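Long-range contact in Glucanase/chitosanase (Paenibacillus fukuinensis, PDB 4ZY9), which binds chitosan through this family 32 carbohydrate-binding module, one domain of a larger enzyme thought to hydrolyse polysaccharides: residues K64-Q78 / T91-I105. The protein carries 1 engineered substitution. Numbering follows the deposited sequence. Where two conformers were deposited one is given.
Sequences KLNWEAAYASSYTIQ and TVYTTTTGDGGIDDI
Y75 and W67 of 64-78 both donate to a single carboxylate oxygen of D103, from opposite faces of its plane. Y75 OH lies 2.6 Å from D103 OD2, its ring turned only 12° from the carboxylate, whereas W67 NE1, 2.9 Å from D103 OD2, belongs to an indole steeply inclined to that group. A water bound to A72 O and G100 N adds a third donor to OD2.

Backbone bonds form two antiparallel ladders: L65 with D103, extended by W67 N to G101 O, and Y75 and I77 with T95 and Y93. A classic bulge sets V92 and Y93 opposite I77, whose O accepts from V92 N at 2.8 Å.

Apolar contacts sandwich the Y75 ring between T95 CG2, 3.9 Å from its centroid in a CH-pi contact, and W67 CZ2. Y75 CG sits between the backbone N and the carbonyl carbon (chi1 67°), turning the hydroxyl to D103; I105 CD1 meets the Y75 ring edge. A phenylalanine here would probably leave D103 OD2 without its shortest bond and the carboxylate freer to turn.

One Y71 ring face covers G100 N near the rim.

The two ladders belong to opposing sheets, bridged by the Y75–D103–W67 cluster within the beta-sandwich of a CBM32 galactose-binding-like domain.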
ATOM      1  N   LYS A  64      -2.643  -7.464   2.027  1.00  4.79           N
ATOM      2  CA  LYS A  64      -1.482  -7.955   2.788  1.00  5.02           C
ATOM      3  C   LYS A  64      -0.280  -7.064   2.542  1.00  4.77           C
ATOM      4  O   LYS A  64       0.106  -6.783   1.367  1.00  6.64           O
ATOM      5  CB  LYS A  64      -1.185  -9.404   2.447  1.00  6.00           C
ATOM      6  CG  LYS A  64      -0.096  -9.966   3.316  1.00  8.45           C
ATOM      7  CD  LYS A  64       0.223 -11.466   2.876  1.00 11.82           C
ATOM      8  CE  LYS A  64       1.595 -11.972   3.286  1.00 15.74           C
ATOM      9  NZ  LYS A  64       2.263 -13.150   2.667  1.00 20.08           N
ATOM     10  N   LEU A  65       0.332  -6.599   3.587  1.00  4.88           N
ATOM     11  CA  LEU A  65       1.556  -5.772   3.581  1.00  5.13           C
ATOM     12  C   LEU A  65       2.735  -6.523   4.141  1.00  4.89           C
ATOM     13  O   LEU A  65       2.603  -7.103   5.287  1.00  7.16           O
ATOM     14  CB  LEU A  65       1.369  -4.532   4.331  1.00  5.85           C
ATOM     15  CG  LEU A  65       0.157  -3.646   3.925  1.00  6.17           C
ATOM     16  CD1 LEU A  65       0.017  -2.455   4.835  1.00  6.73           C
ATOM     17  CD2 LEU A  65       0.292  -3.139   2.495  1.00  7.05           C
ATOM     18  N   ASN A  66       3.846  -6.575   3.462  1.00  5.60           N
ATOM     19  CA  ASN A  66       5.078  -7.110   4.002  0.50  4.95           C
ATOM     20  C   ASN A  66       6.058  -5.981   4.166  1.00  4.97           C
ATOM     21  O   ASN A  66       6.653  -5.503   3.177  1.00  4.81           O
ATOM     22  CB  ASN A  66       5.620  -8.171   3.087  0.50  4.92           C
ATOM     23  CG  ASN A  66       6.971  -8.745   3.576  0.50  5.21           C
ATOM     24  OD1 ASN A  66       7.422  -8.454   4.611  0.50  4.74           O
ATOM     25  ND2 ASN A  66       7.487  -9.698   2.773  0.50  5.97           N
ATOM     26  N   TRP A  67       6.121  -5.443   5.363  1.00  5.18           N
ATOM     27  CA  TRP A  67       6.977  -4.314   5.677  1.00  5.39           C
ATOM     28  C   TRP A  67       8.411  -4.562   5.746  1.00  5.37           C
ATOM     29  O   TRP A  67       8.824  -5.627   6.285  1.00  6.62           O
ATOM     30  CB  TRP A  67       6.528  -3.730   7.013  1.00  5.50           C
ATOM     31  CG  TRP A  67       5.150  -3.114   7.080  1.00  6.03           C
ATOM     32  CD1 TRP A  67       4.065  -3.628   7.600  1.00  5.76           C
ATOM     33  CD2 TRP A  67       4.797  -1.785   6.660  1.00  5.03           C
ATOM     34  NE1 TRP A  67       3.018  -2.771   7.502  1.00  6.01           N
ATOM     35  CE2 TRP A  67       3.453  -1.641   6.871  1.00  5.10           C
ATOM     36  CE3 TRP A  67       5.453  -0.714   5.988  1.00  5.24           C
ATOM     37  CZ2 TRP A  67       2.781  -0.421   6.611  1.00  5.48           C
ATOM     38  CZ3 TRP A  67       4.803   0.436   5.765  1.00  5.46           C
ATOM     39  CH2 TRP A  67       3.484   0.575   6.010  1.00  5.94           C
ATOM     40  N   GLU A  68       9.239  -3.630   5.291  1.00  5.56           N
ATOM     41  CA  GLU A  68      10.603  -3.608   5.672  1.00  5.64           C
ATOM     42  C   GLU A  68      10.704  -3.012   7.119  1.00  5.95           C
ATOM     43  O   GLU A  68       9.732  -2.636   7.690  1.00  5.49           O
ATOM     44  CB  GLU A  68      11.376  -2.857   4.575  1.00  5.92           C
ATOM     45  CG  GLU A  68      12.951  -2.841   4.664  1.00  7.00           C
ATOM     46  CD  GLU A  68      13.514  -1.624   5.320  1.00  6.48           C
ATOM     47  OE1 GLU A  68      12.848  -0.619   5.598  1.00  6.57           O
ATOM     48  OE2 GLU A  68      14.744  -1.701   5.625  1.00  9.67           O
ATOM     49  N   ALA A  69      11.942  -2.925   7.617  1.00  6.38           N
ATOM     50  CA  ALA A  69      12.131  -2.415   8.978  1.00  6.17           C
ATOM     51  C   ALA A  69      11.409  -1.097   9.143  1.00  6.40           C
ATOM     52  O   ALA A  69      10.989  -0.742  10.236  1.00  6.49           O
ATOM     53  CB  ALA A  69      13.610  -2.263   9.282  1.00  7.99           C
ATOM     54  N   ALA A  70      11.396  -0.254   8.118  1.00  5.46           N
ATOM     55  CA  ALA A  70      10.817   1.084   8.204  1.00  5.72           C
ATOM     56  C   ALA A  70       9.308   1.007   8.044  1.00  5.04           C
ATOM     57  O   ALA A  70       8.737   1.321   6.902  1.00  5.52           O
ATOM     58  CB  ALA A  70      11.507   1.975   7.196  1.00  6.22           C
ATOM     59  N   TYR A  71       8.627   0.509   9.064  1.00  6.00           N
ATOM     60  CA  TYR A  71       7.196   0.309   8.988  1.00  5.90           C
ATOM     61  C   TYR A  71       6.358   1.525   9.477  1.00  5.33           C
ATOM     62  O   TYR A  71       6.904   2.416  10.158  1.00  6.02           O
ATOM     63  CB  TYR A  71       6.807  -0.964   9.774  1.00  5.99           C
ATOM     64  CG  TYR A  71       6.991  -0.838  11.304  1.00  6.74           C
ATOM     65  CD1 TYR A  71       8.197  -1.160  11.871  1.00  8.06           C
ATOM     66  CD2 TYR A  71       6.010  -0.371  12.123  1.00  6.87           C
ATOM     67  CE1 TYR A  71       8.404  -1.027  13.239  1.00  9.03           C
ATOM     68  CE2 TYR A  71       6.221  -0.230  13.482  1.00  7.20           C
ATOM     69  CZ  TYR A  71       7.406  -0.588  14.009  1.00  7.82           C
ATOM     70  OH  TYR A  71       7.571  -0.499  15.405  1.00 11.24           O
ATOM     71  N   ALA A  72       5.048   1.508   9.178  1.00  4.38           N
ATOM     72  CA  ALA A  72       4.165   2.548   9.690  1.00  5.08           C
ATOM     73  C   ALA A  72       3.480   2.035  10.929  1.00  5.45           C
ATOM     74  O   ALA A  72       2.951   0.918  10.914  1.00  5.94           O
ATOM     75  CB  ALA A  72       3.086   2.856   8.710  1.00  4.80           C
ATOM     76  N   SER A  73       3.528   2.782  12.031  1.00  5.50           N
ATOM     77  CA  SER A  73       2.742   2.469  13.188  1.00  6.75           C
ATOM     78  C   SER A  73       1.353   3.082  13.132  1.00  6.05           C
ATOM     79  O   SER A  73       0.462   2.515  13.771  1.00  7.49           O
ATOM     80  CB  SER A  73       3.470   2.854  14.469  1.00  8.18           C
ATOM     81  OG  SER A  73       3.676   4.234  14.567  1.00  9.77           O
ATOM     82  N   SER A  74       1.170   4.201  12.404  1.00  5.06           N
ATOM     83  CA  SER A  74      -0.142   4.661  12.121  1.00  5.36           C
ATOM     84  C   SER A  74      -0.363   4.628  10.642  1.00  4.86           C
ATOM     85  O   SER A  74       0.456   5.313   9.974  1.00  4.98           O
ATOM     86  CB  SER A  74      -0.483   6.086  12.685  1.00  4.75           C
ATOM     87  OG  SER A  74      -0.502   6.081  14.100  1.00  6.07           O
ATOM     88  N   TYR A  75      -1.345   3.950  10.149  1.00  4.39           N
ATOM     89  CA  TYR A  75      -1.710   3.977   8.698  1.00  4.38           C
ATOM     90  C   TYR A  75      -3.091   3.602   8.537  1.00  4.00           C
ATOM     91  O   TYR A  75      -3.755   3.000   9.459  1.00  4.93           O
ATOM     92  CB  TYR A  75      -0.805   3.112   7.879  1.00  4.41           C
ATOM     93  CG  TYR A  75      -0.949   1.605   8.165  1.00  5.17           C
ATOM     94  CD1 TYR A  75      -1.781   0.861   7.332  1.00  5.76           C
ATOM     95  CD2 TYR A  75      -0.167   0.953   9.093  1.00  4.79           C
ATOM     96  CE1 TYR A  75      -1.930  -0.516   7.559  1.00  5.47           C
ATOM     97  CE2 TYR A  75      -0.237  -0.442   9.227  1.00  5.42           C
ATOM     98  CZ  TYR A  75      -1.118  -1.109   8.406  1.00  5.18           C
ATOM     99  OH  TYR A  75      -1.277  -2.500   8.511  1.00  7.00           O
ATOM    100  N   THR A  76      -3.623   3.905   7.371  1.00  4.25           N
ATOM    101  CA  THR A  76      -4.923   3.413   6.915  0.80  4.34           C
ATOM    102  C   THR A  76      -4.767   2.662   5.628  1.00  4.03           C
ATOM    103  O   THR A  76      -3.771   2.868   4.858  1.00  4.48           O
ATOM    104  CB  THR A  76      -5.944   4.587   6.681  0.80  4.49           C
ATOM    105  OG1 THR A  76      -5.316   5.559   5.838  0.80  4.04           O
ATOM    106  CG2 THR A  76      -6.211   5.375   8.047  0.80  5.58           C
ATOM    107  N   ILE A  77      -5.718   1.822   5.364  1.00  4.11           N
ATOM    108  CA  ILE A  77      -5.964   1.234   4.039  0.80  4.73           C
ATOM    109  C   ILE A  77      -7.165   1.904   3.465  1.00  4.35           C
ATOM    110  O   ILE A  77      -8.210   1.977   4.152  1.00  5.36           O
ATOM    111  CB  ILE A  77      -6.123  -0.314   4.077  0.80  5.50           C
ATOM    112  CG1 ILE A  77      -4.957  -0.955   4.697  0.80  6.53           C
ATOM    113  CG2 ILE A  77      -6.421  -0.821   2.674  0.80  5.51           C
ATOM    114  CD1 ILE A  77      -3.681  -0.784   3.907  0.80  7.01           C
ATOM    115  N   GLN A  78      -7.069   2.397   2.249  1.00  4.26           N
ATOM    116  CA  GLN A  78      -8.161   3.148   1.615  1.00  4.55           C
ATOM    117  C   GLN A  78      -8.423   2.660   0.243  1.00  4.78           C
ATOM    118  O   GLN A  78      -7.508   2.119  -0.430  1.00  5.41           O
ATOM    119  CB  GLN A  78      -7.833   4.623   1.573  1.00  6.00           C
ATOM    120  CG  GLN A  78      -7.365   5.186   2.904  1.00  7.41           C
ATOM    121  CD  GLN A  78      -6.990   6.632   2.828  1.00  9.78           C
ATOM    122  OE1 GLN A  78      -6.717   7.116   1.730  1.00 16.29           O
ATOM    123  NE2 GLN A  78      -6.706   7.281   3.975  1.00 12.39           N
ATOM    124  N   THR A  91     -11.728   4.968   3.775  1.00  5.80           N
ATOM    125  CA  THR A  91     -10.942   4.156   4.660  1.00  6.33           C
ATOM    126  C   THR A  91     -11.595   2.882   5.040  1.00  5.76           C
ATOM    127  O   THR A  91     -12.793   2.925   5.414  1.00  8.59           O
ATOM    128  CB  THR A  91     -10.552   4.987   5.918  1.00  6.01           C
ATOM    129  OG1 THR A  91      -9.807   6.090   5.385  1.00  7.54           O
ATOM    130  CG2 THR A  91      -9.857   4.177   6.943  1.00  7.11           C
ATOM    131  N   VAL A  92     -10.928   1.783   4.885  1.00  5.36           N
ATOM    132  CA  VAL A  92     -11.437   0.439   5.299  1.00  6.14           C
ATOM    133  C   VAL A  92     -10.729  -0.129   6.469  1.00  6.27           C
ATOM    134  O   VAL A  92     -11.272  -1.140   7.034  1.00  7.90           O
ATOM    135  CB  VAL A  92     -11.444  -0.485   4.080  1.00  6.90           C
ATOM    136  CG1 VAL A  92     -12.297   0.076   3.009  1.00  8.33           C
ATOM    137  CG2 VAL A  92     -10.037  -0.826   3.632  1.00  7.80           C
ATOM    138  N   TYR A  93      -9.637   0.456   6.894  1.00  5.72           N
ATOM    139  CA  TYR A  93      -8.901  -0.066   8.008  1.00  5.42           C
ATOM    140  C   TYR A  93      -8.068   1.072   8.596  1.00  5.65           C
ATOM    141  O   TYR A  93      -7.454   1.821   7.730  1.00  5.52           O
ATOM    142  CB  TYR A  93      -7.951  -1.214   7.665  1.00  5.85           C
ATOM    143  CG  TYR A  93      -7.050  -1.674   8.764  1.00  5.71           C
ATOM    144  CD1 TYR A  93      -7.585  -2.500   9.772  1.00  7.04           C
ATOM    145  CD2 TYR A  93      -5.773  -1.330   8.850  1.00  6.83           C
ATOM    146  CE1 TYR A  93      -6.798  -2.941  10.786  1.00  7.35           C
ATOM    147  CE2 TYR A  93      -4.926  -1.782   9.862  1.00  6.99           C
ATOM    148  CZ  TYR A  93      -5.479  -2.605  10.848  1.00  6.60           C
ATOM    149  OH  TYR A  93      -4.649  -3.064  11.882  1.00  8.58           O
ATOM    150  N   THR A  94      -7.988   1.253   9.863  1.00  6.10           N
ATOM    151  CA  THR A  94      -7.168   2.178  10.526  1.00  6.00           C
ATOM    152  C   THR A  94      -6.357   1.553  11.672  1.00  5.75           C
ATOM    153  O   THR A  94      -7.003   0.771  12.490  1.00  5.99           O
ATOM    154  CB  THR A  94      -7.938   3.378  11.122  1.00  7.23           C
ATOM    155  OG1 THR A  94      -8.752   3.960  10.143  1.00  7.40           O
ATOM    156  CG2 THR A  94      -7.092   4.335  11.843  1.00  6.61           C
ATOM    157  N   THR A  95      -5.076   1.817  11.868  1.00  5.80           N
ATOM    158  CA  THR A  95      -4.396   1.453  13.086  1.00  6.40           C
ATOM    159  C   THR A  95      -3.543   2.567  13.513  1.00  5.39           C
ATOM    160  O   THR A  95      -3.063   3.404  12.707  1.00  5.44           O
ATOM    161  CB  THR A  95      -3.551   0.189  12.912  1.00  6.82           C
ATOM    162  OG1 THR A  95      -3.055  -0.176  14.160  1.00  7.48           O
ATOM    163  CG2 THR A  95      -2.329   0.379  11.927  1.00  6.61           C
ATOM    164  N   THR A  96      -3.298   2.666  14.838  1.00  6.49           N
ATOM    165  CA  THR A  96      -2.268   3.468  15.404  1.00  7.78           C
ATOM    166  C   THR A  96      -1.258   2.662  16.184  1.00  7.28           C
ATOM    167  O   THR A  96      -0.406   3.232  16.835  1.00  8.43           O
ATOM    168  CB  THR A  96      -2.830   4.596  16.280  1.00  8.05           C
ATOM    169  OG1 THR A  96      -3.519   3.954  17.395  1.00 10.81           O
ATOM    170  CG2 THR A  96      -3.779   5.542  15.454  1.00  8.42           C
ATOM    171  N   THR A  97      -1.320   1.363  16.057  1.00  7.42           N
ATOM    172  CA  THR A  97      -0.465   0.424  16.786  1.00  7.93           C
ATOM    173  C   THR A  97       0.167  -0.558  15.870  1.00  7.50           C
ATOM    174  O   THR A  97       0.433  -1.746  16.208  1.00  9.10           O
ATOM    175  CB  THR A  97      -1.278  -0.302  17.883  1.00  9.22           C
ATOM    176  OG1 THR A  97      -2.353  -0.954  17.292  1.00  9.87           O
ATOM    177  CG2 THR A  97      -1.684   0.731  18.952  1.00 10.99           C
ATOM    178  N   GLY A  98       0.483  -0.155  14.618  1.00  7.08           N
ATOM    179  CA  GLY A  98       1.109  -1.081  13.677  1.00  6.44           C
ATOM    180  C   GLY A  98       2.467  -1.492  14.267  1.00  7.49           C
ATOM    181  O   GLY A  98       3.132  -0.688  14.875  1.00  8.65           O
ATOM    182  N   ASP A  99       2.843  -2.700  13.904  1.00  7.60           N
ATOM    183  CA  ASP A  99       4.005  -3.342  14.449  1.00  8.52           C
ATOM    184  C   ASP A  99       4.925  -3.870  13.384  1.00  8.72           C
ATOM    185  O   ASP A  99       5.872  -4.568  13.697  1.00  8.62           O
ATOM    186  CB  ASP A  99       3.632  -4.487  15.429  1.00 11.08           C
ATOM    187  CG  ASP A  99       2.937  -5.639  14.728  1.00 11.35           C
ATOM    188  OD1 ASP A  99       2.587  -5.634  13.583  1.00 12.50           O
ATOM    189  OD2 ASP A  99       2.663  -6.717  15.412  1.00 18.37           O
ATOM    190  N   GLY A 100       4.739  -3.559  12.104  1.00  7.25           N
ATOM    191  CA  GLY A 100       5.590  -3.986  11.053  1.00  7.78           C
ATOM    192  C   GLY A 100       5.448  -5.462  10.710  1.00  7.94           C
ATOM    193  O   GLY A 100       4.444  -6.094  11.000  1.00  9.03           O
ATOM    194  N   GLY A 101       6.481  -5.968  10.126  1.00  7.17           N
ATOM    195  CA  GLY A 101       6.449  -7.334   9.655  1.00  8.01           C
ATOM    196  C   GLY A 101       5.403  -7.577   8.645  1.00  7.94           C
ATOM    197  O   GLY A 101       5.213  -6.770   7.729  1.00  9.62           O
ATOM    198  N   ILE A 102       4.622  -8.653   8.783  1.00  7.26           N
ATOM    199  CA  ILE A 102       3.444  -8.845   7.902  1.00  6.79           C
ATOM    200  C   ILE A 102       2.245  -8.289   8.572  1.00  6.40           C
ATOM    201  O   ILE A 102       2.069  -8.531   9.860  1.00  7.61           O
ATOM    202  CB  ILE A 102       3.265 -10.387   7.646  1.00  8.17           C
ATOM    203  CG1 ILE A 102       4.491 -10.937   6.928  1.00 10.93           C
ATOM    204  CG2 ILE A 102       2.000 -10.632   6.927  1.00  8.35           C
ATOM    205  CD1 ILE A 102       4.647 -12.440   6.883  1.00 13.90           C
ATOM    206  N   ASP A 103       1.436  -7.515   7.860  1.00  6.08           N
ATOM    207  CA  ASP A 103       0.115  -7.056   8.270  1.00  6.36           C
ATOM    208  C   ASP A 103      -0.825  -7.628   7.293  1.00  6.22           C
ATOM    209  O   ASP A 103      -0.575  -7.523   6.080  1.00  9.34           O
ATOM    210  CB  ASP A 103      -0.000  -5.560   8.307  1.00  6.19           C
ATOM    211  CG  ASP A 103       0.761  -4.929   9.441  1.00  6.54           C
ATOM    212  OD1 ASP A 103       1.237  -5.642  10.368  1.00  8.38           O
ATOM    213  OD2 ASP A 103       0.922  -3.665   9.330  1.00  6.45           O
ATOM    214  N   ASP A 104      -1.892  -8.272   7.652  1.00  6.49           N
ATOM    215  CA  ASP A 104      -2.834  -8.893   6.688  1.00  6.37           C
ATOM    216  C   ASP A 104      -4.227  -8.537   7.164  1.00  6.86           C
ATOM    217  O   ASP A 104      -4.553  -8.926   8.358  1.00  8.11           O
ATOM    218  CB  ASP A 104      -2.526 -10.380   6.589  1.00  7.14           C
ATOM    219  CG  ASP A 104      -3.208 -11.065   5.457  1.00  7.09           C
ATOM    220  OD1 ASP A 104      -4.192 -10.582   4.921  1.00  8.07           O
ATOM    221  OD2 ASP A 104      -2.845 -12.187   5.207  1.00  8.25           O
ATOM    222  N   ILE A 105      -4.997  -7.816   6.399  1.00  6.40           N
ATOM    223  CA  ILE A 105      -6.231  -7.185   6.794  1.00  7.37           C
ATOM    224  C   ILE A 105      -7.331  -7.538   5.887  1.00  5.88           C
ATOM    225  O   ILE A 105      -7.209  -7.409   4.685  1.00  6.10           O
ATOM    226  CB  ILE A 105      -6.087  -5.633   6.801  1.00 10.42           C
ATOM    227  CG1 ILE A 105      -4.866  -5.165   7.609  1.00 11.88           C
ATOM    228  CG2 ILE A 105      -7.374  -4.949   7.218  1.00 13.63           C
ATOM    229  CD1 ILE A 105      -3.975  -4.196   6.883  1.00 13.03           C
TER
HETATM  230  O   HOH W   1       8.860  -4.421   9.670  1.00  9.25           O
HETATM  231  O   HOH W   2       2.785  -1.970  10.807  1.00  8.08           O
HETATM  232  O   HOH W   3       1.418   5.215  15.788  1.00  8.93           O
HETATM  233  O   HOH W   4      -2.107  -3.379  11.142  1.00 13.02           O